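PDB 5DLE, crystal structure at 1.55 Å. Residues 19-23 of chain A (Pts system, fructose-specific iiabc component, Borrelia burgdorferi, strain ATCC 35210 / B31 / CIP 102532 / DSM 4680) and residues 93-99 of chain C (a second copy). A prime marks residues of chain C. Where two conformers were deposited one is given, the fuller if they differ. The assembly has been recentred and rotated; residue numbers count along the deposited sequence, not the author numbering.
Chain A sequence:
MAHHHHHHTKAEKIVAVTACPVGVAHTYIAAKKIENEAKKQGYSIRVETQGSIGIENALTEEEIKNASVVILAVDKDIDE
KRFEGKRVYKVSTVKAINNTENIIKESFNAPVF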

ATOM      1  N   ALA A  19     -12.260   2.493   5.067  1.00 14.13           N
ATOM      2  CA  ALA A  19     -12.062   3.771   4.381  1.00 15.14           C
ATOM      3  C   ALA A  19     -10.750   4.371   4.833  1.00 14.72           C
ATOM      4  O   ALA A  19     -10.628   4.788   5.968  1.00 16.81           O
ATOM      5  CB  ALA A  19     -13.216   4.730   4.671  1.00 18.16           C
ATOM      6  N   CYS A  20      -9.776   4.415   3.931  1.00 14.35           N
ATOM      7  CA  CYS A  20      -8.511   5.126   4.193  1.00 12.91           C
ATOM      8  C   CYS A  20      -8.259   6.002   2.977  1.00 13.87           C
ATOM      9  O   CYS A  20      -8.168   5.482   1.859  1.00 18.33           O
ATOM     10  CB  CYS A  20      -7.403   4.120   4.429  1.00 13.18           C
ATOM     11  SG  CYS A  20      -5.806   5.001   4.596  1.00 13.78           S
ATOM     12  N   PRO A  21      -8.059   7.311   3.155  1.00 13.90           N
ATOM     13  CA  PRO A  21      -7.908   8.185   1.983  1.00 16.77           C
ATOM     14  C   PRO A  21      -6.465   8.323   1.512  1.00 17.59           C
ATOM     15  O   PRO A  21      -6.085   9.375   1.001  1.00 19.34           O
ATOM     16  CB  PRO A  21      -8.435   9.533   2.492  1.00 17.51           C
ATOM     17  CG  PRO A  21      -8.032   9.524   3.950  1.00 17.81           C
ATOM     18  CD  PRO A  21      -8.232   8.054   4.406  1.00 15.33           C
ATOM     19  N   VAL A  22      -5.648   7.297   1.696  1.00 12.91           N
ATOM     20  CA  VAL A  22      -4.314   7.207   1.133  1.00 11.49           C
ATOM     21  C   VAL A  22      -4.326   6.015   0.192  1.00 12.84           C
ATOM     22  O   VAL A  22      -4.351   4.865   0.666  1.00 14.97           O
ATOM     23  CB  VAL A  22      -3.250   7.053   2.207  1.00 13.35           C
ATOM     24  CG1 VAL A  22      -1.878   6.864   1.540  1.00 12.91           C
ATOM     25  CG2 VAL A  22      -3.240   8.270   3.073  1.00 14.98           C
ATOM     26  N   GLY A  23      -4.210   6.272  -1.114  1.00 14.63           N
ATOM     27  CA  GLY A  23      -4.165   5.171  -2.081  1.00 12.01           C
ATOM     28  C   GLY A  23      -5.318   4.193  -1.870  1.00 10.89           C
ATOM     29  O   GLY A  23      -6.455   4.583  -1.585  1.00 13.95           O
TER
ATOM     30  N   THR C  93      -0.329   9.376  10.337  1.00 12.43           N
ATOM     31  CA  THR C  93       0.300   9.330   9.020  1.00 12.99           C
ATOM     32  C   THR C  93      -0.648   9.801   7.933  1.00 13.69           C
ATOM     33  O   THR C  93      -0.208  10.451   6.993  1.00 14.49           O
ATOM     34  CB  THR C  93       0.891   7.972   8.677  1.00 12.91           C
ATOM     35  OG1 THR C  93      -0.142   6.958   8.581  1.00 12.38           O
ATOM     36  CG2 THR C  93       1.989   7.599   9.655  1.00 12.97           C
ATOM     37  N   VAL C  94      -1.950   9.453   8.004  1.00 12.96           N
ATOM     38  CA  VAL C  94      -2.881   9.914   6.982  1.00 13.06           C
ATOM     39  C   VAL C  94      -2.886  11.436   6.887  1.00 13.57           C
ATOM     40  O   VAL C  94      -2.846  12.002   5.789  1.00 15.28           O
ATOM     41  CB  VAL C  94      -4.294   9.372   7.284  1.00 13.53           C
ATOM     42  CG1 VAL C  94      -5.349  10.111   6.466  1.00 16.01           C
ATOM     43  CG2 VAL C  94      -4.354   7.918   6.927  1.00 16.90           C
ATOM     44  N   LYS C  95      -2.895  12.137   8.030  1.00 14.34           N
ATOM     45  CA  LYS C  95      -2.923  13.590   7.960  1.00 14.39           C
ATOM     46  C   LYS C  95      -1.587  14.138   7.470  1.00 15.12           C
ATOM     47  O   LYS C  95      -1.544  15.104   6.675  1.00 17.11           O
ATOM     48  CB  LYS C  95      -3.297  14.157   9.330  1.00 19.24           C
ATOM     49  N   ALA C  96      -0.482  13.528   7.881  1.00 11.45           N
ATOM     50  CA  ALA C  96       0.815  13.975   7.368  1.00 12.68           C
ATOM     51  C   ALA C  96       0.903  13.817   5.849  1.00 15.69           C
ATOM     52  O   ALA C  96       1.512  14.645   5.163  1.00 19.01           O
ATOM     53  CB  ALA C  96       1.938  13.188   8.019  1.00 15.30           C
ATOM     54  N   ILE C  97       0.310  12.753   5.309  1.00 12.97           N
ATOM     55  CA  ILE C  97       0.377  12.487   3.872  1.00 14.02           C
ATOM     56  C   ILE C  97      -0.542  13.414   3.094  1.00 17.53           C
ATOM     57  O   ILE C  97      -0.165  13.909   2.033  1.00 17.80           O
ATOM     58  CB  ILE C  97       0.033  10.991   3.640  1.00 13.30           C
ATOM     59  CG1 ILE C  97       1.184  10.095   4.145  1.00 12.84           C
ATOM     60  CG2 ILE C  97      -0.295  10.728   2.160  1.00 15.83           C
ATOM     61  CD1 ILE C  97       0.709   8.573   4.342  1.00 11.33           C
ATOM     62  N   ASN C  98      -1.750  13.686   3.611  1.00 16.05           N
ATOM     63  CA  ASN C  98      -2.742  14.435   2.859  1.00 14.13           C
ATOM     64  C   ASN C  98      -2.779  15.921   3.177  1.00 15.68           C
ATOM     65  O   ASN C  98      -3.434  16.668   2.429  1.00 21.04           O
ATOM     66  CB  ASN C  98      -4.138  13.833   3.092  1.00 15.98           C
ATOM     67  CG  ASN C  98      -4.314  12.550   2.353  1.00 18.90           C
ATOM     68  OD1 ASN C  98      -3.550  12.233   1.442  1.00 21.62           O
ATOM     69  ND2 ASN C  98      -5.318  11.784   2.734  1.00 18.60           N
ATOM     70  N   ASN C  99      -2.115  16.376   4.247  1.00 15.63           N
ATOM     71  CA  ASN C  99      -2.177  17.772   4.678  0.60 17.04           C
ATOM     72  C   ASN C  99      -0.776  18.286   4.961  1.00 17.81           C
ATOM     73  O   ASN C  99      -0.570  19.053   5.891  1.00 17.95           O
ATOM     74  CB  ASN C  99      -3.080  17.897   5.914  0.60 18.93           C
ATOM     75  CG  ASN C  99      -3.537  19.326   6.198  0.60 18.18           C
ATOM     76  OD1 ASN C  99      -3.667  20.147   5.296  0.60 18.37           O
ATOM     77  ND2 ASN C  99      -3.832  19.600   7.458  0.60 19.02           N
TER

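Residues 19-23 of chain A run as a segment with no regular helix or strand against one side of a helix from chain C, residues 93-98. Within the helix, Ile97′ N donates to Thr93′ O (2.9 Å), Asn98′ N to Val94′ O (3.0 Å) and Asn99′ N to Lys95′ O (2.8 Å); Asn99′ is the first residue to leave helical angles. The CA atoms of Val22 and Val94′ approach to 6.6 Å, and side chains occupy the space between the backbones. The i to i+3 and i+4 spacing of the helix places Val94′, Ile97′ and Asn98′ on the surface that meets chain A, while the CA-to-CB bond of Lys95′, whose side chain is not modelled beyond CB, points away.

Val22 is the apolar centre of the contact and the residue most covered by the other stretch. Its CA-to-CB bond points toward the helix, and with chi1 in the t well Val22 CG2 lies 4.0 Å from Val94′ CG2 and 3.9 Å from Ile97′ CG2. The branched side chain suits this place because both methyls of Val22 lie near Ile97′, and CG2 also meets Val94′. Ile97′, in the m,t rotamer, also points its CA-to-CB bond toward chain A. The CA-to-CB bond of Val94′ points sideways to chain A; Val94′ CG1 lies 3.7 Å from Pro21 CG, and Val94′ CG2 lies 4.0 Å from Cys20 SG. The thiol sulfur of Cys20 thus serves here as an apolar surface at the margin of the valine cluster, and the C-gamma endo ring of Pro21 offers a rigid hydrocarbon patch.

The one hydrogen bond across the stretches runs from Asn98′ ND2 to Pro21 O, at 3.1 Å and with a nearly straight N-H...O angle of 166°. The m rotamer of Asn98′ (chi1 -75°) brings the amide to the carbonyl, and the short asparagine side chain spans the gap from a CA-to-CB bond already directed at chain A. Asn98′ ND2 also sits 3.7 Å from Pro21 CG, so the amide rests beside the ring as well as bonding to the backbone of that residue. The acceptor is a main-chain oxygen, so the bond ties the asparagine to the backbone of chain A. Beyond it, Gly23 turns away from the contact with a positive phi of 51°, a conformation that favours glycine. The two stretches bury 234 Å² between them, both sides summed, in methyl packing beside one hydrogen bond.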